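Local coordinates for protein crossover junction endodeoxyribonuclease Hjc (Sulfolobus solfataricus, PDB 4TKD) that resolves Holliday junctions as a magnesium-dependent homodimeric endonuclease, cutting four-way DNA with paired nicks in opposing strands, at residues 41-46 with 52-57; 102-105 with 111-114; 16-21 with 120-125; 10-15 with 26-31. All coordinates share one frame; numbering follows the deposited sequence.

Contact 1: residues 41-46 with 52-57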
loop_
_atom_site.group_PDB
_atom_site.type_symbol
_atom_site.label_atom_id
_atom_site.label_comp_id
_atom_site.label_asym_id
_atom_site.label_seq_id
_atom_site.Cartn_x
_atom_site.Cartn_y
_atom_site.Cartn_z
ATOM N N PRO C 41 11.356 -10.862 9.438
ATOM C CA PRO C 41 10.648 -10.186 10.558
ATOM C C PRO C 41 10.421 -11.111 11.772
ATOM O O PRO C 41 10.188 -12.315 11.598
ATOM C CB PRO C 41 9.327 -9.745 9.919
ATOM C CG PRO C 41 9.622 -9.693 8.440
ATOM C CD PRO C 41 10.557 -10.823 8.196
ATOM N N ASP C 42 10.540 -10.556 13.001
ATOM C CA ASP C 42 10.388 -11.261 14.287
ATOM C C ASP C 42 9.098 -12.003 14.406
ATOM O O ASP C 42 9.088 -13.109 14.943
ATOM C CB ASP C 42 10.546 -10.305 15.491
ATOM C CG ASP C 42 11.943 -9.735 15.598
ATOM O OD1 ASP C 42 12.914 -10.515 15.487
ATOM O OD2 ASP C 42 12.069 -8.513 15.790
ATOM N N ILE C 43 8.009 -11.398 13.915
ATOM C CA ILE C 43 6.682 -11.985 13.978
ATOM C C ILE C 43 6.039 -11.894 12.619
ATOM O O ILE C 43 6.014 -10.814 12.001
ATOM C CB ILE C 43 5.798 -11.287 15.049
ATOM C CG1 ILE C 43 6.413 -11.353 16.472
ATOM C CG2 ILE C 43 4.360 -11.847 15.035
ATOM C CD1 ILE C 43 5.790 -10.346 17.492
ATOM N N ILE C 44 5.506 -13.033 12.164
ATOM C CA ILE C 44 4.759 -13.118 10.930
ATOM C C ILE C 44 3.391 -13.620 11.338
ATOM O O ILE C 44 3.279 -14.694 11.923
ATOM C CB ILE C 44 5.436 -14.018 9.862
ATOM C CG1 ILE C 44 6.762 -13.411 9.417
ATOM C CG2 ILE C 44 4.516 -14.229 8.650
ATOM C CD1 ILE C 44 7.722 -14.421 8.831
ATOM N N ALA C 45 2.363 -12.818 11.086
ATOM C CA ALA C 45 0.997 -13.184 11.430
ATOM C C ALA C 45 0.160 -13.217 10.169
ATOM O O ALA C 45 0.213 -12.297 9.359
ATOM C CB ALA C 45 0.421 -12.207 12.439
ATOM N N LEU C 46 -0.566 -14.307 9.984
ATOM C CA LEU C 46 -1.359 -14.518 8.781
ATOM C C LEU C 46 -2.806 -14.838 9.116
ATOM O O LEU C 46 -3.071 -15.636 10.019
ATOM C CB LEU C 46 -0.774 -15.675 7.946
ATOM C CG LEU C 46 0.742 -15.763 7.786
ATOM C CD1 LEU C 46 1.161 -17.180 7.300
ATOM C CD2 LEU C 46 1.282 -14.615 6.883
ATOM N N ILE C 52 0.778 -9.693 8.126
ATOM C CA ILE C 52 1.249 -8.669 9.066
ATOM C C ILE C 52 2.604 -9.123 9.536
ATOM O O ILE C 52 2.786 -10.295 9.885
ATOM C CB ILE C 52 0.272 -8.439 10.246
ATOM C CG1 ILE C 52 -1.064 -7.856 9.747
ATOM C CG2 ILE C 52 0.936 -7.629 11.429
ATOM C CD1 ILE C 52 -2.123 -7.993 10.684
ATOM N N LEU C 53 3.555 -8.211 9.484
ATOM C CA LEU C 53 4.957 -8.453 9.799
ATOM C C LEU C 53 5.385 -7.471 10.875
ATOM O O LEU C 53 5.188 -6.274 10.714
ATOM C CB LEU C 53 5.833 -8.281 8.520
ATOM C CG LEU C 53 5.386 -9.068 7.280
ATOM C CD1 LEU C 53 6.089 -8.594 6.055
ATOM C CD2 LEU C 53 5.594 -10.550 7.473
ATOM N N ILE C 54 5.973 -7.975 11.956
ATOM C CA ILE C 54 6.384 -7.116 13.066
ATOM C C ILE C 54 7.849 -7.314 13.419
ATOM O O ILE C 54 8.269 -8.438 13.686
ATOM C CB ILE C 54 5.432 -7.349 14.295
ATOM C CG1 ILE C 54 3.958 -7.016 13.947
ATOM C CG2 ILE C 54 5.885 -6.541 15.520
ATOM C CD1 ILE C 54 2.936 -7.774 14.742
ATOM N N GLU C 55 8.613 -6.217 13.439
ATOM C CA GLU C 55 10.011 -6.202 13.853
ATOM C C GLU C 55 10.077 -5.570 15.248
ATOM O O GLU C 55 9.643 -4.428 15.422
ATOM C CB GLU C 55 10.909 -5.449 12.843
ATOM C CG GLU C 55 12.404 -5.681 13.068
ATOM C CD GLU C 55 12.961 -7.063 12.790
ATOM O OE1 GLU C 55 12.191 -7.990 12.447
ATOM O OE2 GLU C 55 14.194 -7.216 12.898
ATOM N N MET C 56 10.548 -6.337 16.248
ATOM C CA MET C 56 10.639 -5.881 17.635
ATOM C C MET C 56 11.852 -5.023 17.806
ATOM O O MET C 56 12.948 -5.415 17.379
ATOM C CB MET C 56 10.721 -7.054 18.624
ATOM C CG MET C 56 9.486 -7.946 18.689
ATOM S SD MET C 56 7.898 -7.085 18.897
ATOM C CE MET C 56 8.130 -6.284 20.502
ATOM N N LYS C 57 11.684 -3.859 18.431
ATOM C CA LYS C 57 12.800 -2.952 18.685
ATOM C C LYS C 57 12.576 -2.147 19.961
ATOM O O LYS C 57 11.453 -1.730 20.228
ATOM C CB LYS C 57 13.051 -2.018 17.484
ATOM C CG LYS C 57 13.873 -2.619 16.343
ATOM C CD LYS C 57 15.326 -2.876 16.729
ATOM C CE LYS C 57 16.022 -3.778 15.752
ATOM N NZ LYS C 57 15.595 -5.198 15.887
#
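Asp42 CG lies beside its own backbone N (chi1 -65°), while CG of Glu55 is anti to its N (chi1 -167°) and the bend at chi2 (68°) turns the carboxylate to Asp42. The two carboxylates end up nearly parallel, with Asp42 OD2 3.4 Å from Glu55 OE1. Each is steadied by a backbone N-H of the opposite segment: Met56 N gives a bond of 2.7 Å to the anti lone pair of Asp42 OD2, and Asp42 N one of 3.1 Å to Glu55 OE1. The nearly parallel pair is consistent with the inferred role of both acids in binding magnesium. Here, in the PD-(D/E)XK nuclease core, the two acids belong to the antiparallel hairpin of strands 43-47 and 50-58, and Lys57, the predicted transition-state stabiliser, follows Glu55 by two residues. A classic beta bulge, with Asp42 and Ile43 both facing Ile54, precedes the regular pairing; beyond it Ala45 N bonds to Ile52 O at 2.8 Å, almost straight. Beta-branched isoleucines suit extended strands, and Ile43, Ile52 and Ile54 share with Ala45 the face covered by helix 10-21 and, at Ile52, by Leu125 of helix 122-133. Ile43 CD1 also reaches Met56 SD. On the other face Leu53 CD2 lies against Ile44 CG1 at 3.7 Å, and Leu53 CB against the Pro41 ring.

Contact 2: residues 102-105 with 111-114; sequences KLRR and YVAD
Arg104 lays its guanidinium over Val112, whose CG2 sits beneath the centre of the flat group, 3.7 Å from Arg104 CZ. The in-plane edge of the same group meets Asp114: Arg104 NH1 and Asp114 OD1 form a salt bridge of 2.9 Å, although the hydrogen bond within it is weak (129°) and the two planes stand steeply to each other. CG of Arg104 lies between its backbone N and carbonyl carbon (chi1 68°), which carries the chain alongside Val112. Behind these side chains, the backbones pair as a short antiparallel beta hairpin, strands 104-105 and 111-113, with Arg104 N bonded to Val112 O at 2.9 Å and Val112 N returning a bond to Arg104 O. The opposite face belongs to Tyr111, where Arg105 CB makes a CH-pi contact 4.2 Å from the ring centroid. Leu103 turns inward, its CB at the ring edge, CD1 on Tyr111 CB and CD2 3.6 Å from Ala113 CB, a close approach that the small alanine side chain allows. Farther out, strand 64-66 adds a third strand beside 111-113, and Ala71 and Ile75 of helix 68-81 touch the tyrosine. Asp114 OD1 also forms a salt bridge with Lys63, so one carboxylate oxygen serves two cations.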
loop_
_atom_site.group_PDB
_atom_site.type_symbol
_atom_site.label_atom_id
_atom_site.label_comp_id
_atom_site.label_asym_id
_atom_site.label_seq_id
_atom_site.Cartn_x
_atom_site.Cartn_y
_atom_site.Cartn_z
ATOM N N LYS C 102 6.666 5.232 8.298
ATOM C CA LYS C 102 6.777 6.420 9.149
ATOM C C LYS C 102 8.234 6.661 9.537
ATOM O O LYS C 102 8.566 7.781 9.935
ATOM C CB LYS C 102 5.920 6.274 10.422
ATOM C CG LYS C 102 4.440 5.986 10.162
ATOM C CD LYS C 102 3.550 7.215 10.231
ATOM C CE LYS C 102 3.030 7.493 11.628
ATOM N NZ LYS C 102 1.808 8.348 11.602
ATOM N N LEU C 103 9.108 5.623 9.442
ATOM C CA LEU C 103 10.512 5.790 9.808
ATOM C C LEU C 103 11.227 6.648 8.768
ATOM O O LEU C 103 10.898 6.582 7.584
ATOM C CB LEU C 103 11.278 4.450 9.975
ATOM C CG LEU C 103 10.723 3.311 10.838
ATOM C CD1 LEU C 103 11.834 2.341 11.186
ATOM C CD2 LEU C 103 10.091 3.809 12.122
ATOM N N ARG C 104 12.220 7.432 9.210
ATOM C CA ARG C 104 12.994 8.266 8.295
ATOM C C ARG C 104 14.350 7.636 8.027
ATOM O O ARG C 104 14.958 7.057 8.924
ATOM C CB ARG C 104 13.091 9.738 8.774
ATOM C CG ARG C 104 13.913 9.977 10.039
ATOM C CD ARG C 104 14.314 11.434 10.207
ATOM N NE ARG C 104 15.735 11.549 10.544
ATOM C CZ ARG C 104 16.214 11.623 11.783
ATOM N NH1 ARG C 104 15.386 11.621 12.825
ATOM N NH2 ARG C 104 17.524 11.700 11.991
ATOM N N ARG C 105 14.803 7.712 6.790
ATOM C CA ARG C 105 16.098 7.143 6.448
ATOM C C ARG C 105 17.166 8.189 6.792
ATOM O O ARG C 105 17.006 9.376 6.466
ATOM C CB ARG C 105 16.140 6.702 4.974
ATOM C CG ARG C 105 17.447 6.041 4.540
ATOM C CD ARG C 105 17.532 5.839 3.035
ATOM N NE ARG C 105 17.537 7.106 2.291
ATOM C CZ ARG C 105 16.732 7.381 1.268
ATOM N NH1 ARG C 105 15.862 6.476 0.835
ATOM N NH2 ARG C 105 16.796 8.561 0.664
ATOM N N TYR C 111 17.416 3.588 9.798
ATOM C CA TYR C 111 16.043 4.031 9.955
ATOM C C TYR C 111 15.736 4.396 11.379
ATOM O O TYR C 111 16.120 3.672 12.304
ATOM C CB TYR C 111 15.070 2.968 9.412
ATOM C CG TYR C 111 15.011 2.939 7.902
ATOM C CD1 TYR C 111 16.037 2.368 7.155
ATOM C CD2 TYR C 111 13.947 3.516 7.217
ATOM C CE1 TYR C 111 16.000 2.355 5.762
ATOM C CE2 TYR C 111 13.898 3.510 5.823
ATOM C CZ TYR C 111 14.926 2.923 5.101
ATOM O OH TYR C 111 14.864 2.907 3.730
ATOM N N VAL C 112 15.037 5.537 11.542
ATOM C CA VAL C 112 14.659 6.078 12.837
ATOM C C VAL C 112 13.232 6.367 12.967
ATOM O O VAL C 112 12.619 6.911 12.057
ATOM C CB VAL C 112 15.455 7.301 13.334
ATOM C CG1 VAL C 112 16.343 6.932 14.502
ATOM C CG2 VAL C 112 16.220 7.999 12.221
ATOM N N ALA C 113 12.722 6.062 14.152
ATOM C CA ALA C 113 11.396 6.382 14.635
ATOM C C ALA C 113 11.657 7.504 15.607
ATOM O O ALA C 113 12.455 7.342 16.536
ATOM C CB ALA C 113 10.799 5.191 15.377
ATOM N N ASP C 114 11.054 8.659 15.352
ATOM C CA ASP C 114 11.140 9.853 16.203
ATOM C C ASP C 114 10.179 9.687 17.411
ATOM O O ASP C 114 9.577 8.620 17.565
ATOM C CB ASP C 114 10.773 11.112 15.378
ATOM C CG ASP C 114 11.948 11.919 14.849
ATOM O OD1 ASP C 114 12.804 11.337 14.139
ATOM O OD2 ASP C 114 11.971 13.150 15.074
#

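Contact 3: residues 16-21 with 120-125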
loop_
_atom_site.group_PDB
_atom_site.type_symbol
_atom_site.label_atom_id
_atom_site.label_comp_id
_atom_site.label_asym_id
_atom_site.label_seq_id
_atom_site.Cartn_x
_atom_site.Cartn_y
_atom_site.Cartn_z
ATOM N N VAL C 16 2.143 -12.113 20.189
ATOM C CA VAL C 16 1.862 -13.418 19.561
ATOM C C VAL C 16 0.543 -14.002 20.078
ATOM O O VAL C 16 -0.305 -14.418 19.279
ATOM C CB VAL C 16 3.058 -14.405 19.701
ATOM C CG1 VAL C 16 2.664 -15.828 19.328
ATOM C CG2 VAL C 16 4.251 -13.952 18.853
ATOM N N SER C 17 0.341 -13.944 21.411
ATOM C CA SER C 17 -0.851 -14.461 22.082
ATOM C C SER C 17 -2.118 -13.706 21.687
ATOM O O SER C 17 -3.140 -14.339 21.452
ATOM C CB SER C 17 -0.658 -14.455 23.595
ATOM O OG SER C 17 -1.790 -15.014 24.241
ATOM N N ARG C 18 -2.064 -12.370 21.629
ATOM C CA ARG C 18 -3.208 -11.548 21.253
ATOM C C ARG C 18 -3.569 -11.692 19.775
ATOM O O ARG C 18 -4.756 -11.804 19.465
ATOM C CB ARG C 18 -3.015 -10.091 21.690
ATOM C CG ARG C 18 -3.764 -9.805 22.996
ATOM C CD ARG C 18 -4.993 -8.930 22.785
ATOM N NE ARG C 18 -6.049 -9.592 22.015
ATOM C CZ ARG C 18 -7.130 -10.157 22.545
ATOM N NH1 ARG C 18 -8.040 -10.722 21.764
ATOM N NH2 ARG C 18 -7.313 -10.154 23.862
ATOM N N LEU C 19 -2.552 -11.782 18.873
ATOM C CA LEU C 19 -2.809 -12.044 17.446
ATOM C C LEU C 19 -3.460 -13.415 17.259
ATOM O O LEU C 19 -4.423 -13.544 16.486
ATOM C CB LEU C 19 -1.539 -11.900 16.590
ATOM C CG LEU C 19 -1.054 -10.458 16.389
ATOM C CD1 LEU C 19 0.334 -10.430 15.811
ATOM C CD2 LEU C 19 -2.042 -9.648 15.523
ATOM N N ARG C 20 -2.998 -14.414 18.031
ATOM C CA ARG C 20 -3.607 -15.750 18.028
ATOM C C ARG C 20 -5.067 -15.698 18.518
ATOM O O ARG C 20 -5.934 -16.289 17.872
ATOM C CB ARG C 20 -2.765 -16.761 18.820
ATOM C CG ARG C 20 -1.587 -17.274 17.997
ATOM C CD ARG C 20 -0.740 -18.290 18.726
ATOM N NE ARG C 20 0.391 -18.709 17.891
ATOM C CZ ARG C 20 1.581 -19.082 18.356
ATOM N NH1 ARG C 20 1.810 -19.110 19.662
ATOM N NH2 ARG C 20 2.558 -19.408 17.516
ATOM N N ASP C 21 -5.358 -14.893 19.567
ATOM C CA ASP C 21 -6.728 -14.714 20.085
ATOM C C ASP C 21 -7.642 -14.109 19.015
ATOM O O ASP C 21 -8.842 -14.359 19.028
ATOM C CB ASP C 21 -6.746 -13.807 21.332
ATOM C CG ASP C 21 -6.111 -14.367 22.598
ATOM O OD1 ASP C 21 -5.886 -15.602 22.661
ATOM O OD2 ASP C 21 -5.853 -13.571 23.538
ATOM N N LEU C 120 0.222 2.771 16.259
ATOM C CA LEU C 120 -1.081 2.107 16.391
ATOM C C LEU C 120 -1.084 1.182 17.575
ATOM O O LEU C 120 -0.059 0.583 17.879
ATOM C CB LEU C 120 -1.363 1.254 15.129
ATOM C CG LEU C 120 -1.439 1.977 13.779
ATOM C CD1 LEU C 120 -1.188 1.023 12.646
ATOM C CD2 LEU C 120 -2.774 2.675 13.601
ATOM N N ASP C 121 -2.237 1.005 18.211
ATOM C CA ASP C 121 -2.362 -0.009 19.246
ATOM C C ASP C 121 -2.731 -1.307 18.484
ATOM O O ASP C 121 -2.930 -1.251 17.261
ATOM C CB ASP C 121 -3.367 0.388 20.345
ATOM C CG ASP C 121 -4.843 0.471 19.977
ATOM O OD1 ASP C 121 -5.192 0.170 18.809
ATOM O OD2 ASP C 121 -5.656 0.837 20.866
ATOM N N LEU C 122 -2.808 -2.462 19.174
ATOM C CA LEU C 122 -3.103 -3.739 18.516
ATOM C C LEU C 122 -4.419 -3.777 17.739
ATOM O O LEU C 122 -4.453 -4.280 16.617
ATOM C CB LEU C 122 -3.013 -4.913 19.499
ATOM C CG LEU C 122 -3.131 -6.291 18.857
ATOM C CD1 LEU C 122 -1.782 -6.941 18.740
ATOM C CD2 LEU C 122 -4.185 -7.152 19.564
ATOM N N GLU C 123 -5.480 -3.261 18.343
ATOM C CA GLU C 123 -6.827 -3.248 17.797
ATOM C C GLU C 123 -6.869 -2.478 16.481
ATOM O O GLU C 123 -7.434 -2.982 15.503
ATOM C CB GLU C 123 -7.796 -2.647 18.852
ATOM C CG GLU C 123 -9.212 -3.184 18.791
ATOM C CD GLU C 123 -9.374 -4.674 19.025
ATOM O OE1 GLU C 123 -8.813 -5.201 20.015
ATOM O OE2 GLU C 123 -10.086 -5.314 18.219
ATOM N N ASP C 124 -6.248 -1.266 16.463
ATOM C CA ASP C 124 -6.164 -0.387 15.280
ATOM C C ASP C 124 -5.384 -1.014 14.179
ATOM O O ASP C 124 -5.780 -0.886 13.024
ATOM C CB ASP C 124 -5.551 0.990 15.612
ATOM C CG ASP C 124 -6.451 1.890 16.445
ATOM O OD1 ASP C 124 -7.694 1.669 16.445
ATOM O OD2 ASP C 124 -5.917 2.789 17.122
ATOM N N LEU C 125 -4.229 -1.630 14.522
ATOM C CA LEU C 125 -3.399 -2.292 13.529
ATOM C C LEU C 125 -4.259 -3.289 12.771
ATOM O O LEU C 125 -4.438 -3.132 11.564
ATOM C CB LEU C 125 -2.232 -3.006 14.202
ATOM C CG LEU C 125 -1.227 -3.605 13.242
ATOM C CD1 LEU C 125 0.118 -3.356 13.720
ATOM C CD2 LEU C 125 -1.418 -5.101 13.105
#
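Leu122 meets Arg18 and Leu19 where helices 10-21 and 122-133 come together, and the residue before it caps the helix. Asp121 is the N-cap of helix 122-133: its OD1 accepts from Asp124 N at 2.9 Å, nearly straight (163°), so that a backbone N-H of the first turn has an acceptor. Aspartate suits the position, as its short side chain can fold back onto the helix start. Leu122 comes next and makes nearly all of this segment's share of the contact. With CG anti to the backbone N (chi1 -173°), its two methyl groups project across to the other helix. CD2 rests against the aliphatic part of Arg18, 3.8 Å from both Arg18 CB and Arg18 CD, and lies at the edge of the guanidinium. CD1 reaches Leu19 CD2 at 4.2 Å, a looser apolar contact. The arginine chain is bent at chi2 and chi3, which lets its methylenes meet the leucine while Asp21 OD2 lies over a face of its guanidinium, an interaction of charges alone, with Arg18 NH2 to Asp21 OD2 a long 3.7 Å. Glu123, the next residue, turns its carboxylate to Lys22. Leu125, one turn on from Leu122, packs on Phe86 and Phe97 of the central sheet. The meeting of the helices is thus small and apolar, made by a leucine that touches both a buried leucine and the alkyl stem of an exposed arginine; Arg18 and Asp21 pair within one helix, while Glu123 reaches just past its end, so a salt bridge flanks the apolar contact.

Contact 4: residues 10-15 with 26-31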
loop_
_atom_site.group_PDB
_atom_site.type_symbol
_atom_site.label_atom_id
_atom_site.label_comp_id
_atom_site.label_asym_id
_atom_site.label_seq_id
_atom_site.Cartn_x
_atom_site.Cartn_y
_atom_site.Cartn_z
ATOM N N ALA C 10 8.798 -10.894 26.614
ATOM C CA ALA C 10 7.473 -10.889 27.246
ATOM C C ALA C 10 6.466 -10.091 26.392
ATOM O O ALA C 10 5.302 -10.488 26.274
ATOM C CB ALA C 10 7.556 -10.310 28.650
ATOM N N VAL C 11 6.931 -8.971 25.796
ATOM C CA VAL C 11 6.150 -8.104 24.907
ATOM C C VAL C 11 5.863 -8.895 23.615
ATOM O O VAL C 11 4.731 -8.892 23.137
ATOM C CB VAL C 11 6.873 -6.749 24.623
ATOM C CG1 VAL C 11 6.043 -5.847 23.712
ATOM C CG2 VAL C 11 7.201 -6.016 25.920
ATOM N N GLU C 12 6.893 -9.585 23.082
ATOM C CA GLU C 12 6.809 -10.408 21.881
ATOM C C GLU C 12 5.785 -11.519 22.114
ATOM O O GLU C 12 4.895 -11.692 21.283
ATOM C CB GLU C 12 8.190 -10.976 21.521
ATOM C CG GLU C 12 8.320 -11.440 20.071
ATOM C CD GLU C 12 9.720 -11.662 19.522
ATOM O OE1 GLU C 12 9.852 -12.303 18.451
ATOM O OE2 GLU C 12 10.690 -11.195 20.162
ATOM N N ARG C 13 5.857 -12.202 23.284
ATOM C CA ARG C 13 4.920 -13.268 23.691
ATOM C C ARG C 13 3.489 -12.755 23.800
ATOM O O ARG C 13 2.584 -13.419 23.305
ATOM C CB ARG C 13 5.357 -13.970 24.993
ATOM C CG ARG C 13 6.417 -15.034 24.750
ATOM C CD ARG C 13 6.852 -15.765 26.003
ATOM N NE ARG C 13 7.423 -17.076 25.686
ATOM C CZ ARG C 13 8.716 -17.309 25.474
ATOM N NH1 ARG C 13 9.597 -16.316 25.536
ATOM N NH2 ARG C 13 9.139 -18.537 25.195
ATOM N N ASN C 14 3.296 -11.552 24.405
ATOM C CA ASN C 14 2.026 -10.828 24.558
ATOM C C ASN C 14 1.405 -10.479 23.200
ATOM O O ASN C 14 0.184 -10.501 23.074
ATOM C CB ASN C 14 2.273 -9.524 25.329
ATOM C CG ASN C 14 1.501 -9.344 26.628
ATOM O OD1 ASN C 14 1.126 -8.219 26.986
ATOM N ND2 ASN C 14 1.295 -10.419 27.397
ATOM N N ILE C 15 2.246 -10.109 22.198
ATOM C CA ILE C 15 1.797 -9.762 20.843
ATOM C C ILE C 15 1.327 -11.040 20.124
ATOM O O ILE C 15 0.238 -11.053 19.542
ATOM C CB ILE C 15 2.885 -8.972 20.048
ATOM C CG1 ILE C 15 3.146 -7.586 20.683
ATOM C CG2 ILE C 15 2.490 -8.831 18.567
ATOM C CD1 ILE C 15 4.373 -6.785 20.136
ATOM N N VAL C 26 0.258 -17.517 13.606
ATOM C CA VAL C 26 1.421 -16.711 13.968
ATOM C C VAL C 26 2.670 -17.557 14.122
ATOM O O VAL C 26 2.644 -18.617 14.755
ATOM C CB VAL C 26 1.173 -15.828 15.233
ATOM C CG1 VAL C 26 2.298 -14.824 15.440
ATOM C CG2 VAL C 26 -0.170 -15.108 15.172
ATOM N N VAL C 27 3.777 -17.041 13.572
ATOM C CA VAL C 27 5.082 -17.668 13.631
ATOM C C VAL C 27 6.135 -16.631 14.041
ATOM O O VAL C 27 6.037 -15.464 13.670
ATOM C CB VAL C 27 5.421 -18.430 12.303
ATOM C CG1 VAL C 27 5.686 -17.486 11.144
ATOM C CG2 VAL C 27 6.584 -19.377 12.480
ATOM N N ARG C 28 7.142 -17.078 14.794
ATOM C CA ARG C 28 8.269 -16.258 15.207
ATOM C C ARG C 28 9.422 -16.490 14.220
ATOM O O ARG C 28 9.433 -17.484 13.485
ATOM C CB ARG C 28 8.698 -16.631 16.625
ATOM C CG ARG C 28 7.787 -16.058 17.709
ATOM C CD ARG C 28 8.036 -16.748 19.041
ATOM N NE ARG C 28 8.585 -15.835 20.049
ATOM C CZ ARG C 28 8.058 -15.634 21.255
ATOM N NH1 ARG C 28 6.961 -16.285 21.626
ATOM N NH2 ARG C 28 8.631 -14.789 22.102
ATOM N N ALA C 29 10.390 -15.595 14.184
ATOM C CA ALA C 29 11.502 -15.844 13.281
ATOM C C ALA C 29 12.509 -16.767 13.991
ATOM O O ALA C 29 12.709 -16.620 15.200
ATOM C CB ALA C 29 12.163 -14.545 12.885
ATOM N N PRO C 30 13.140 -17.730 13.282
ATOM C CA PRO C 30 14.101 -18.612 13.971
ATOM C C PRO C 30 15.399 -17.915 14.383
ATOM O O PRO C 30 15.827 -16.955 13.738
ATOM C CB PRO C 30 14.345 -19.748 12.967
ATOM C CG PRO C 30 13.952 -19.213 11.645
ATOM C CD PRO C 30 12.985 -18.085 11.848
ATOM N N ALA C 31 16.030 -18.414 15.469
ATOM C CA ALA C 31 17.342 -17.975 15.970
ATOM C C ALA C 31 18.408 -18.413 14.937
ATOM O O ALA C 31 19.493 -17.832 14.865
ATOM C CB ALA C 31 17.621 -18.611 17.325
#
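Arg28 points its guanidinium edge at Arg13, crossing the other arginine at about a right angle. CG of Arg13 lies near the plane of that guanidinium, 3.4 Å from Arg28 NH1 and 3.5 Å from Arg28 NH2, so the approach is to an aliphatic carbon and not to a charge. The Arg13 guanidinium is turned 56° from that of Arg28, and a terminal nitrogen of Arg28 lies over one of its faces, toward the rim. The closest charged nitrogens, Arg13 NH1 and Arg28 NH2, are 3.9 Å apart. Glu12 OE1 stands 4.1 Å from Arg28 NE, opposite charges but no salt bridge, with the carboxylate and guanidinium planes inclined at 31°. The chain of Glu12 is extended, with CG anti to the backbone N (chi1 -160°), and runs past the guanidinium; its CG lies 3.9 Å from Arg28 NH2. A long extended glutamate suits a helix residue that reaches toward Asp42, with which it is inferred to bind magnesium. The length of arginine serves equally well on strand 25-28, since Arg28 spans the distance from sheet to helix, and the bend at chi3 swings its head toward Arg13. The contact lies at the surface, where the first turns of helix 10-21 pass over the sheet edge. Behind it, Ile15 packs on Ile43, Ile54 and Met56, while strand 25-28 pairs with strand 43-47, and Val27 of the strand and Pro30 of the loop after it touch the second subunit.

Contacts 1 and 3 are buried, contact 1 nearest the chain's centre, a hairpin joined by backbone hydrogen bonds that also carries two of the acids inferred to bind magnesium. Contacts 3 and 4 share helix 10-21 but use different parts of it: contact 4 joins its start to an edge strand through charged side chains at the surface, and contact 3 joins its end to helix 122-133 through apolar side chains and the stem of an arginine. Both touch contact 1, whose Asp42 lies beside Glu12 of contact 4 and whose Ala45 packs on Leu19 of contact 3. Contact 2 stands apart, about 17 Å centre to centre from contact 1, a small, partly exposed hairpin in the second sheet, with a salt bridge on its outer side.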